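Local coordinates for putative rhamnosidase (Streptomyces avermitilis, PDB 3W5N), which releases terminal alpha-L-rhamnose by hydrolysis from citrus flavonoids and gum arabic, and binds L-rhamnose through a calcium-dependent carbohydrate-binding module, at residues S139-P144 with R157-T162; L174-D179 with A234-V239; T221-A226 with G267-D272. All blocks are in the same frame, centred on the assembly; numbering follows the deposited sequence.

Interaction 1. Residues S139-P144 with R157-T162; sequences SWIWFP and RWFRRT. With RAM (alpha-L-rhamnopyranose), chain F.
W142 lies with one face of its indole against the aliphatic start of R157, and this is the tight part of the contact: CG of R157 approaches CZ2 of W142 to 3.5 Å, above the rim of the ring. The R157 chain bends at chi2 (-67°), which carries CD across to the flank of F143, 3.7 Å from F143 CB. Its guanidinium then meets E145 in a salt bridge, and the same carboxylate accepts a hydrogen bond from NE1 of W142, so one acid ties the polar ends of both side chains. F159 meets the same strand end differently, its ring edge against the backbone, with F159 CE2 3.5 Å from W142 C. Farther along, the packing slackens: I141 CD1 touches F159 CD2 at only 4.2 Å, and the strands diverge. At the far end T162 has left the contact, its OG1 hydrogen-bonded to O4 of a rhamnose at 3.0 Å. The contact packs strand 139-142 of CBM67, paired with strand 282-286, against the five-stranded sheet, close to the calcium ligand N228. There strand 156-165 runs between strands 218-227 and 258-260, and W236 of strand 235-244 meets F159 edge-to-face.

Interaction 2. Residues L174-D179 with A234-V239; sequences LAISAD and AGWICV. With CA (calcium ion), chain B; RAM (alpha-L-rhamnopyranose), chain D.
I176 and W236 lie on the same face of an antiparallel strand pair, where their side chains touch in a row with A178, C238 and L174. The isoleucine sends CG1 anti to its own backbone nitrogen (chi1 -174°), which brings CD1 to 4.0 Å from CE3 of the indole, approaching at a slant to the ring. Nearer the backbone the packing is closer: W236 CB sits 3.7 Å from CB of A178, the non-hydrogen-bonded partner of W236. C238 continues this row, its CB 4.0 Å from both CB of I176 and CD1 of L174. Cutting I176 back to an alanine would probably open a gap beside the six-membered ring of W236 and leave the indole freer to shift. The other face carries A175, S177, D179, I237 and V239, with CG2 of I237 touching CB of S177, whose hydroxyl is hydrogen-bonded to the carbonyl of W203. Six backbone hydrogen bonds, two each for A175–V239, S177–I237 and D179–G235, fix this register. The pair ends at a metal site: D179 holds calcium through OD1 at 2.3 Å, while its OD2 lies 2.6 Å from O4 of the rhamnose and accepts a hydrogen bond from NE1 of W292. O3 and O4 of the sugar bind the same ion, as do N180, N228 and the carbonyl of P233, which ties rhamnose recognition to calcium. Within the sheet, strands 169-179 and 235-244 are the central pair, flanked by strands 207-210 and 248-252; I176 also packs on strand 181-186 and W236 on strand 218-227 of the facing sheet.

Interaction 3. Residues T221-A226 with G267-D272; sequences TLAVSA and GWREPD. With RAM (alpha-L-rhamnopyranose), chain F.
R269 reaches from a loop along the strand holding A223 and S225, and its side chain can be followed outward atom by atom. CB and then CG pass the methyl of A223, with R269 CG 4.0 Å from CB of A223; CG also lies 3.5 Å above the centre of the W268 indole. An extended run from CG to NE then carries the guanidinium along the strand, still with W268 over one face, where CZ2 stands above the rim of the group. At the tip, NH1 comes 3.1 Å from the carbonyl oxygen of A223 and has hydrogen bonds to S185 OG and the carbonyl of A183. NH2 donates to a water at 2.9 Å that also bonds OG of S225, bridging loop and strand. W268 turns its edge to the strand, with V224 C and S225 N near the ring plane, while CZ3 meets A223 CB at 3.7 Å. A second water donates to the carbonyls of T221 and R269. Beyond it, T221 OG1 packs 3.3 Å from CA of P271 and is hydrogen-bonded to T162 OG1. A type I turn, closed by E270 N to G267 O, shapes the loop. This turn-containing connection between strands 258-260 and 282-286 is laid over an inner strand of the five-stranded CBM67 sheet, 218-227, flanked by strands 181-186 and 156-165; from the latter, R160 reaches the carbonyls of W268 and E270.

Overall arrangement
All three contacts lie within the CBM67 module and show how a beta-sandwich is knit from distant parts of one chain. From the N terminus, interaction 1 closes first, a short loop of 12 residues between its segments, and joins the two-stranded 139-142/282-286 sheet to the five-stranded one. Interaction 2 opens at 174-179, and before it closes at 234-239 the chain has already laid down 221-226; interaction 3, completed at 267-272, therefore crosses it. Interaction 2 lies in the four-stranded sheet, joined to interaction 1 by a probable hydrogen bond from I141 N to W236 O. Interaction 3 lays a loop on the five-stranded sheet, where R161 O and L222 N join neighbouring strands.

Interaction 1. Residues S139-P144 with R157-T162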
loop_
_atom_site.group_PDB
_atom_site.type_symbol
_atom_site.label_atom_id
_atom_site.label_comp_id
_atom_site.label_asym_id
_atom_site.label_seq_id
_atom_site.Cartn_x
_atom_site.Cartn_y
_atom_site.Cartn_z
ATOM N N SER A 139 -31.299 -25.846 -10.132
ATOM C CA SER A 139 -32.257 -25.807 -9.021
ATOM C C SER A 139 -31.558 -26.187 -7.748
ATOM O O SER A 139 -30.709 -27.085 -7.757
ATOM C CB SER A 139 -33.376 -26.821 -9.257
ATOM O OG SER A 139 -34.079 -26.489 -10.447
ATOM N N TRP A 140 -31.926 -25.543 -6.642
ATOM C CA TRP A 140 -31.514 -26.035 -5.340
ATOM C C TRP A 140 -32.337 -27.267 -5.047
ATOM O O TRP A 140 -33.563 -27.223 -5.165
ATOM C CB TRP A 140 -31.782 -25.002 -4.243
ATOM C CG TRP A 140 -30.967 -23.738 -4.383
ATOM C CD1 TRP A 140 -31.302 -22.619 -5.101
ATOM C CD2 TRP A 140 -29.724 -23.455 -3.743
ATOM N NE1 TRP A 140 -30.310 -21.658 -4.967
ATOM C CE2 TRP A 140 -29.339 -22.148 -4.132
ATOM C CE3 TRP A 140 -28.893 -24.176 -2.871
ATOM C CZ2 TRP A 140 -28.154 -21.546 -3.674
ATOM C CZ3 TRP A 140 -27.707 -23.580 -2.428
ATOM C CH2 TRP A 140 -27.353 -22.280 -2.837
ATOM N N ILE A 141 -31.686 -28.363 -4.681
ATOM C CA ILE A 141 -32.437 -29.579 -4.369
ATOM C C ILE A 141 -32.148 -30.077 -2.953
ATOM O O ILE A 141 -31.139 -29.724 -2.340
ATOM C CB ILE A 141 -32.229 -30.715 -5.411
ATOM C CG1 ILE A 141 -30.749 -31.165 -5.482
ATOM C CG2 ILE A 141 -32.696 -30.293 -6.790
ATOM C CD1 ILE A 141 -30.589 -32.415 -6.350
ATOM N N TRP A 142 -33.067 -30.888 -2.431
ATOM C CA TRP A 142 -32.905 -31.559 -1.156
ATOM C C TRP A 142 -33.680 -32.872 -1.197
ATOM O O TRP A 142 -34.308 -33.187 -2.199
ATOM C CB TRP A 142 -33.403 -30.667 -0.010
ATOM C CG TRP A 142 -32.950 -31.098 1.348
ATOM C CD1 TRP A 142 -33.745 -31.566 2.355
ATOM C CD2 TRP A 142 -31.612 -31.078 1.868
ATOM N NE1 TRP A 142 -32.987 -31.847 3.467
ATOM C CE2 TRP A 142 -31.676 -31.566 3.198
ATOM C CE3 TRP A 142 -30.369 -30.712 1.341
ATOM C CZ2 TRP A 142 -30.547 -31.688 4.009
ATOM C CZ3 TRP A 142 -29.229 -30.834 2.170
ATOM C CH2 TRP A 142 -29.337 -31.318 3.478
ATOM N N PHE A 143 -33.598 -33.651 -0.126
ATOM C CA PHE A 143 -34.524 -34.767 0.056
ATOM C C PHE A 143 -35.989 -34.244 0.101
ATOM O O PHE A 143 -36.228 -33.151 0.621
ATOM C CB PHE A 143 -34.174 -35.537 1.343
ATOM C CG PHE A 143 -35.038 -36.736 1.554
ATOM C CD1 PHE A 143 -34.767 -37.925 0.880
ATOM C CD2 PHE A 143 -36.182 -36.647 2.344
ATOM C CE1 PHE A 143 -35.585 -39.023 1.037
ATOM C CE2 PHE A 143 -37.020 -37.746 2.495
ATOM C CZ PHE A 143 -36.724 -38.934 1.839
ATOM N N PRO A 144 -36.966 -35.017 -0.437
ATOM C CA PRO A 144 -38.367 -34.586 -0.361
ATOM C C PRO A 144 -38.940 -34.691 1.068
ATOM O O PRO A 144 -39.580 -35.691 1.430
ATOM C CB PRO A 144 -39.076 -35.546 -1.332
ATOM C CG PRO A 144 -38.253 -36.792 -1.275
ATOM C CD PRO A 144 -36.831 -36.273 -1.203
ATOM N N ARG A 157 -28.248 -35.691 3.980
ATOM C CA ARG A 157 -28.994 -36.407 2.931
ATOM C C ARG A 157 -28.035 -36.821 1.801
ATOM O O ARG A 157 -26.988 -36.203 1.626
ATOM C CB ARG A 157 -30.129 -35.532 2.401
ATOM C CG ARG A 157 -31.067 -35.072 3.508
ATOM C CD ARG A 157 -31.826 -36.239 4.077
ATOM N NE ARG A 157 -32.771 -35.871 5.140
ATOM C CZ ARG A 157 -32.726 -36.313 6.392
ATOM N NH1 ARG A 157 -31.757 -37.134 6.798
ATOM N NH2 ARG A 157 -33.690 -35.952 7.251
ATOM N N TRP A 158 -28.407 -37.862 1.058
ATOM C CA TRP A 158 -27.567 -38.460 0.016
ATOM C C TRP A 158 -28.280 -38.420 -1.336
ATOM O O TRP A 158 -29.516 -38.527 -1.401
ATOM C CB TRP A 158 -27.236 -39.913 0.407
ATOM C CG TRP A 158 -26.443 -40.004 1.701
ATOM C CD1 TRP A 158 -25.085 -40.091 1.820
ATOM C CD2 TRP A 158 -26.963 -40.033 3.045
ATOM N NE1 TRP A 158 -24.725 -40.160 3.152
ATOM C CE2 TRP A 158 -25.856 -40.121 3.921
ATOM C CE3 TRP A 158 -28.256 -39.970 3.591
ATOM C CZ2 TRP A 158 -25.996 -40.152 5.316
ATOM C CZ3 TRP A 158 -28.395 -40.003 4.983
ATOM C CH2 TRP A 158 -27.266 -40.083 5.827
ATOM N N PHE A 159 -27.504 -38.261 -2.407
ATOM C CA PHE A 159 -28.016 -37.983 -3.751
ATOM C C PHE A 159 -27.162 -38.681 -4.783
ATOM O O PHE A 159 -25.913 -38.746 -4.637
ATOM C CB PHE A 159 -28.000 -36.465 -4.062
ATOM C CG PHE A 159 -28.734 -35.632 -3.048
ATOM C CD1 PHE A 159 -28.114 -35.281 -1.845
ATOM C CD2 PHE A 159 -30.055 -35.221 -3.272
ATOM C CE1 PHE A 159 -28.785 -34.545 -0.871
ATOM C CE2 PHE A 159 -30.729 -34.470 -2.306
ATOM C CZ PHE A 159 -30.095 -34.131 -1.105
ATOM N N ARG A 160 -27.839 -39.179 -5.816
ATOM C CA ARG A 160 -27.206 -39.872 -6.932
ATOM C C ARG A 160 -27.823 -39.490 -8.258
ATOM O O ARG A 160 -29.034 -39.243 -8.349
ATOM C CB ARG A 160 -27.343 -41.394 -6.767
ATOM C CG ARG A 160 -26.338 -42.006 -5.808
ATOM C CD ARG A 160 -26.539 -43.511 -5.648
ATOM N NE ARG A 160 -26.606 -44.202 -6.931
ATOM C CZ ARG A 160 -25.564 -44.763 -7.544
ATOM N NH1 ARG A 160 -24.366 -44.726 -6.976
ATOM N NH2 ARG A 160 -25.725 -45.356 -8.720
ATOM N N ARG A 161 -26.987 -39.475 -9.288
ATOM C CA ARG A 161 -27.460 -39.246 -10.643
ATOM C C ARG A 161 -26.505 -39.952 -11.586
ATOM O O ARG A 161 -25.300 -39.813 -11.447
ATOM C CB ARG A 161 -27.434 -37.752 -10.925
ATOM C CG ARG A 161 -27.724 -37.349 -12.350
ATOM C CD ARG A 161 -29.210 -37.299 -12.565
ATOM N NE ARG A 161 -29.545 -36.501 -13.727
ATOM C CZ ARG A 161 -29.977 -36.998 -14.878
ATOM N NH1 ARG A 161 -30.138 -38.321 -15.034
ATOM N NH2 ARG A 161 -30.263 -36.160 -15.879
ATOM N N THR A 162 -27.047 -40.719 -12.518
ATOM C CA THR A 162 -26.233 -41.252 -13.609
ATOM C C THR A 162 -26.636 -40.545 -14.883
ATOM O O THR A 162 -27.818 -40.562 -15.257
ATOM C CB THR A 162 -26.418 -42.764 -13.787
ATOM O OG1 THR A 162 -26.064 -43.417 -12.565
ATOM C CG2 THR A 162 -25.525 -43.268 -14.918
HETATM C C1 RAM F . -28.033 -49.620 -14.200
HETATM C C2 RAM F . -27.815 -49.248 -12.705
HETATM C C3 RAM F . -26.586 -48.330 -12.762
HETATM C C4 RAM F . -26.882 -47.041 -13.546
HETATM C C5 RAM F . -27.348 -47.389 -14.976
HETATM C C6 RAM F . -27.871 -46.163 -15.727
HETATM O O1 RAM F . -26.897 -50.240 -14.849
HETATM O O2 RAM F . -29.076 -48.646 -12.405
HETATM O O3 RAM F . -26.026 -48.042 -11.477
HETATM O O4 RAM F . -25.713 -46.199 -13.526
HETATM O O5 RAM F . -28.367 -48.432 -14.961
#

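Interaction 2. Residues L174-D179 with A234-V239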
loop_
_atom_site.group_PDB
_atom_site.type_symbol
_atom_site.label_atom_id
_atom_site.label_comp_id
_atom_site.label_asym_id
_atom_site.label_seq_id
_atom_site.Cartn_x
_atom_site.Cartn_y
_atom_site.Cartn_z
ATOM N N LEU A 174 -17.342 -28.313 -12.870
ATOM C CA LEU A 174 -18.454 -28.478 -11.938
ATOM C C LEU A 174 -18.515 -27.244 -11.057
ATOM O O LEU A 174 -17.532 -26.898 -10.414
ATOM C CB LEU A 174 -18.281 -29.731 -11.073
ATOM C CG LEU A 174 -19.349 -29.956 -9.993
ATOM C CD1 LEU A 174 -20.706 -30.251 -10.631
ATOM C CD2 LEU A 174 -18.906 -31.097 -9.069
ATOM N N ALA A 175 -19.655 -26.558 -11.049
ATOM C CA ALA A 175 -19.869 -25.473 -10.103
ATOM C C ALA A 175 -20.918 -25.989 -9.111
ATOM O O ALA A 175 -21.933 -26.552 -9.518
ATOM C CB ALA A 175 -20.360 -24.222 -10.804
ATOM N N ILE A 176 -20.644 -25.816 -7.828
ATOM C CA ILE A 176 -21.445 -26.456 -6.778
ATOM C C ILE A 176 -21.475 -25.593 -5.511
ATOM O O ILE A 176 -20.481 -24.967 -5.143
ATOM C CB ILE A 176 -20.983 -27.929 -6.528
ATOM C CG1 ILE A 176 -21.910 -28.671 -5.540
ATOM C CG2 ILE A 176 -19.523 -28.005 -6.064
ATOM C CD1 ILE A 176 -21.741 -30.186 -5.549
ATOM N N SER A 177 -22.624 -25.561 -4.846
ATOM C CA SER A 177 -22.731 -24.907 -3.554
ATOM C C SER A 177 -23.748 -25.692 -2.730
ATOM O O SER A 177 -24.618 -26.349 -3.303
ATOM C CB SER A 177 -23.198 -23.476 -3.748
ATOM O OG SER A 177 -22.927 -22.734 -2.574
ATOM N N ALA A 178 -23.616 -25.644 -1.407
ATOM C CA ALA A 178 -24.602 -26.288 -0.538
ATOM C C ALA A 178 -24.872 -25.440 0.687
ATOM O O ALA A 178 -23.959 -24.834 1.249
ATOM C CB ALA A 178 -24.138 -27.680 -0.102
ATOM N N ASP A 179 -26.142 -25.414 1.078
ATOM C CA ASP A 179 -26.569 -24.997 2.390
ATOM C C ASP A 179 -26.807 -26.302 3.174
ATOM O O ASP A 179 -27.867 -26.919 3.010
ATOM C CB ASP A 179 -27.871 -24.183 2.246
ATOM C CG ASP A 179 -28.415 -23.708 3.570
ATOM O OD1 ASP A 179 -27.920 -24.170 4.611
ATOM O OD2 ASP A 179 -29.332 -22.858 3.577
ATOM N N ALA A 234 -32.255 -25.748 3.856
ATOM C CA ALA A 234 -31.236 -26.645 3.327
ATOM C C ALA A 234 -31.455 -26.824 1.842
ATOM O O ALA A 234 -32.589 -26.727 1.335
ATOM C CB ALA A 234 -31.294 -28.002 4.015
ATOM N N GLY A 235 -30.369 -27.126 1.138
ATOM C CA GLY A 235 -30.458 -27.352 -0.292
ATOM C C GLY A 235 -29.066 -27.306 -0.890
ATOM O O GLY A 235 -28.173 -26.673 -0.338
ATOM N N TRP A 236 -28.881 -27.967 -2.024
ATOM C CA TRP A 236 -27.605 -27.844 -2.719
ATOM C C TRP A 236 -27.885 -27.668 -4.208
ATOM O O TRP A 236 -28.970 -28.008 -4.699
ATOM C CB TRP A 236 -26.654 -29.015 -2.388
ATOM C CG TRP A 236 -27.068 -30.319 -2.979
ATOM C CD1 TRP A 236 -27.950 -31.219 -2.444
ATOM C CD2 TRP A 236 -26.633 -30.876 -4.225
ATOM N NE1 TRP A 236 -28.083 -32.300 -3.277
ATOM C CE2 TRP A 236 -27.288 -32.115 -4.378
ATOM C CE3 TRP A 236 -25.756 -30.440 -5.230
ATOM C CZ2 TRP A 236 -27.096 -32.934 -5.495
ATOM C CZ3 TRP A 236 -25.565 -31.257 -6.347
ATOM C CH2 TRP A 236 -26.235 -32.490 -6.471
ATOM N N ILE A 237 -26.928 -27.117 -4.940
ATOM C CA ILE A 237 -27.181 -26.776 -6.324
ATOM C C ILE A 237 -25.886 -27.000 -7.105
ATOM O O ILE A 237 -24.803 -26.798 -6.548
ATOM C CB ILE A 237 -27.621 -25.289 -6.419
ATOM C CG1 ILE A 237 -28.042 -24.921 -7.845
ATOM C CG2 ILE A 237 -26.520 -24.369 -5.890
ATOM C CD1 ILE A 237 -28.800 -23.609 -7.971
ATOM N N CYS A 238 -26.001 -27.434 -8.363
ATOM C CA CYS A 238 -24.809 -27.554 -9.221
ATOM C C CYS A 238 -25.116 -27.431 -10.704
ATOM O O CYS A 238 -26.282 -27.548 -11.130
ATOM C CB CYS A 238 -24.065 -28.876 -8.963
ATOM S SG CYS A 238 -24.844 -30.338 -9.706
ATOM N N VAL A 239 -24.058 -27.164 -11.479
ATOM C CA VAL A 239 -24.076 -27.333 -12.930
ATOM C C VAL A 239 -22.768 -28.032 -13.321
ATOM O O VAL A 239 -21.686 -27.638 -12.887
ATOM C CB VAL A 239 -24.190 -26.012 -13.731
ATOM C CG1 VAL A 239 -24.342 -26.310 -15.225
ATOM C CG2 VAL A 239 -25.368 -25.184 -13.276
HETATM CA CA CA B . -28.926 -24.444 6.691
HETATM C C1 RAM D . -27.543 -18.892 7.322
HETATM C C2 RAM D . -26.972 -20.286 7.587
HETATM C C3 RAM D . -28.074 -21.350 7.440
HETATM C C4 RAM D . -28.764 -21.260 6.087
HETATM C C5 RAM D . -29.326 -19.846 5.880
HETATM C C6 RAM D . -29.881 -19.637 4.469
HETATM O O1 RAM D . -28.389 -18.510 8.419
HETATM O O2 RAM D . -25.922 -20.495 6.637
HETATM O O3 RAM D . -27.644 -22.710 7.639
HETATM O O4 RAM D . -29.749 -22.321 6.087
HETATM O O5 RAM D . -28.302 -18.844 6.099
HETATM O O HOH W 1 -30.132 -24.149 8.773
#

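Interaction 3. Residues T221-A226 with G267-D272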
loop_
_atom_site.group_PDB
_atom_site.type_symbol
_atom_site.label_atom_id
_atom_site.label_comp_id
_atom_site.label_asym_id
_atom_site.label_seq_id
_atom_site.Cartn_x
_atom_site.Cartn_y
_atom_site.Cartn_z
ATOM N N THR A 221 -21.485 -41.618 -13.054
ATOM C CA THR A 221 -22.292 -41.562 -11.834
ATOM C C THR A 221 -21.824 -40.481 -10.902
ATOM O O THR A 221 -20.683 -40.486 -10.450
ATOM C CB THR A 221 -22.317 -42.909 -11.125
ATOM O OG1 THR A 221 -22.947 -43.859 -11.998
ATOM C CG2 THR A 221 -23.098 -42.817 -9.783
ATOM N N LEU A 222 -22.707 -39.517 -10.662
ATOM C CA LEU A 222 -22.433 -38.425 -9.754
ATOM C C LEU A 222 -23.106 -38.756 -8.430
ATOM O O LEU A 222 -24.227 -39.248 -8.413
ATOM C CB LEU A 222 -22.977 -37.103 -10.330
ATOM C CG LEU A 222 -22.665 -36.822 -11.807
ATOM C CD1 LEU A 222 -23.300 -35.526 -12.304
ATOM C CD2 LEU A 222 -21.161 -36.810 -12.024
ATOM N N ALA A 223 -22.409 -38.515 -7.325
ATOM C CA ALA A 223 -22.976 -38.761 -5.995
ATOM C C ALA A 223 -22.597 -37.629 -5.072
ATOM O O ALA A 223 -21.449 -37.171 -5.067
ATOM C CB ALA A 223 -22.514 -40.114 -5.440
ATOM N N VAL A 224 -23.563 -37.185 -4.271
ATOM C CA VAL A 224 -23.372 -36.033 -3.417
ATOM C C VAL A 224 -23.976 -36.359 -2.062
ATOM O O VAL A 224 -25.100 -36.854 -1.992
ATOM C CB VAL A 224 -24.096 -34.788 -4.009
ATOM C CG1 VAL A 224 -24.093 -33.627 -3.025
ATOM C CG2 VAL A 224 -23.479 -34.374 -5.348
ATOM N N SER A 225 -23.215 -36.111 -1.001
ATOM C CA SER A 225 -23.786 -36.004 0.348
ATOM C C SER A 225 -23.856 -34.522 0.688
ATOM O O SER A 225 -22.960 -33.749 0.330
ATOM C CB SER A 225 -22.951 -36.774 1.386
ATOM O OG SER A 225 -21.637 -36.239 1.518
ATOM N N ALA A 226 -24.929 -34.112 1.352
ATOM C CA ALA A 226 -25.039 -32.732 1.808
ATOM C C ALA A 226 -25.612 -32.732 3.201
ATOM O O ALA A 226 -26.455 -33.574 3.525
ATOM C CB ALA A 226 -25.912 -31.909 0.872
ATOM N N GLY A 267 -20.511 -48.191 -0.869
ATOM C CA GLY A 267 -20.575 -48.436 -2.289
ATOM C C GLY A 267 -21.587 -47.511 -2.927
ATOM O O GLY A 267 -21.747 -47.537 -4.140
ATOM N N TRP A 268 -22.263 -46.692 -2.109
ATOM C CA TRP A 268 -23.336 -45.799 -2.607
ATOM C C TRP A 268 -22.849 -44.749 -3.590
ATOM O O TRP A 268 -23.654 -44.177 -4.326
ATOM C CB TRP A 268 -24.106 -45.131 -1.459
ATOM C CG TRP A 268 -23.335 -44.038 -0.795
ATOM C CD1 TRP A 268 -22.413 -44.177 0.216
ATOM C CD2 TRP A 268 -23.407 -42.638 -1.086
ATOM N NE1 TRP A 268 -21.905 -42.947 0.560
ATOM C CE2 TRP A 268 -22.496 -41.987 -0.223
ATOM C CE3 TRP A 268 -24.140 -41.870 -2.004
ATOM C CZ2 TRP A 268 -22.306 -40.605 -0.242
ATOM C CZ3 TRP A 268 -23.943 -40.485 -2.026
ATOM C CH2 TRP A 268 -23.035 -39.872 -1.151
ATOM N N ARG A 269 -21.545 -44.469 -3.599
ATOM C CA ARG A 269 -20.991 -43.565 -4.590
ATOM C C ARG A 269 -20.636 -44.270 -5.898
ATOM O O ARG A 269 -20.354 -43.612 -6.881
ATOM C CB ARG A 269 -19.787 -42.799 -4.035
ATOM C CG ARG A 269 -20.113 -41.927 -2.829
ATOM C CD ARG A 269 -18.907 -41.101 -2.397
ATOM N NE ARG A 269 -19.252 -40.178 -1.317
ATOM C CZ ARG A 269 -19.656 -38.904 -1.465
ATOM N NH1 ARG A 269 -19.785 -38.341 -2.663
ATOM N NH2 ARG A 269 -19.947 -38.189 -0.380
ATOM N N GLU A 270 -20.665 -45.602 -5.910
ATOM C CA GLU A 270 -20.216 -46.356 -7.096
ATOM C C GLU A 270 -21.276 -46.428 -8.194
ATOM O O GLU A 270 -22.481 -46.468 -7.890
ATOM C CB GLU A 270 -19.813 -47.785 -6.708
ATOM C CG GLU A 270 -18.725 -47.874 -5.642
ATOM C CD GLU A 270 -17.398 -47.257 -6.071
ATOM O OE1 GLU A 270 -17.086 -47.233 -7.281
ATOM O OE2 GLU A 270 -16.651 -46.795 -5.188
ATOM N N PRO A 271 -20.843 -46.500 -9.466
ATOM C CA PRO A 271 -21.765 -46.623 -10.595
ATOM C C PRO A 271 -22.854 -47.686 -10.458
ATOM O O PRO A 271 -24.016 -47.375 -10.725
ATOM C CB PRO A 271 -20.834 -46.943 -11.767
ATOM C CG PRO A 271 -19.602 -46.180 -11.429
ATOM C CD PRO A 271 -19.462 -46.237 -9.934
ATOM N N ASP A 272 -22.510 -48.900 -10.024
ATOM C CA ASP A 272 -23.493 -49.997 -10.075
ATOM C C ASP A 272 -24.366 -50.201 -8.829
ATOM O O ASP A 272 -25.096 -51.189 -8.731
ATOM C CB ASP A 272 -22.844 -51.307 -10.536
ATOM C CG ASP A 272 -22.606 -51.342 -12.048
ATOM O OD1 ASP A 272 -23.279 -50.587 -12.794
ATOM O OD2 ASP A 272 -21.741 -52.129 -12.499
HETATM C C1 RAM F . -28.033 -49.620 -14.200
HETATM C C2 RAM F . -27.815 -49.248 -12.705
HETATM C C3 RAM F . -26.586 -48.330 -12.762
HETATM C C4 RAM F . -26.882 -47.041 -13.546
HETATM C C5 RAM F . -27.348 -47.389 -14.976
HETATM C C6 RAM F . -27.871 -46.163 -15.727
HETATM O O1 RAM F . -26.897 -50.240 -14.849
HETATM O O2 RAM F . -29.076 -48.646 -12.405
HETATM O O3 RAM F . -26.026 -48.042 -11.477
HETATM O O4 RAM F . -25.713 -46.199 -13.526
HETATM O O5 RAM F . -28.367 -48.432 -14.961
HETATM O O HOH W 2 -19.695 -41.032 -7.709
HETATM O O HOH W 3 -20.015 -38.308 2.488
#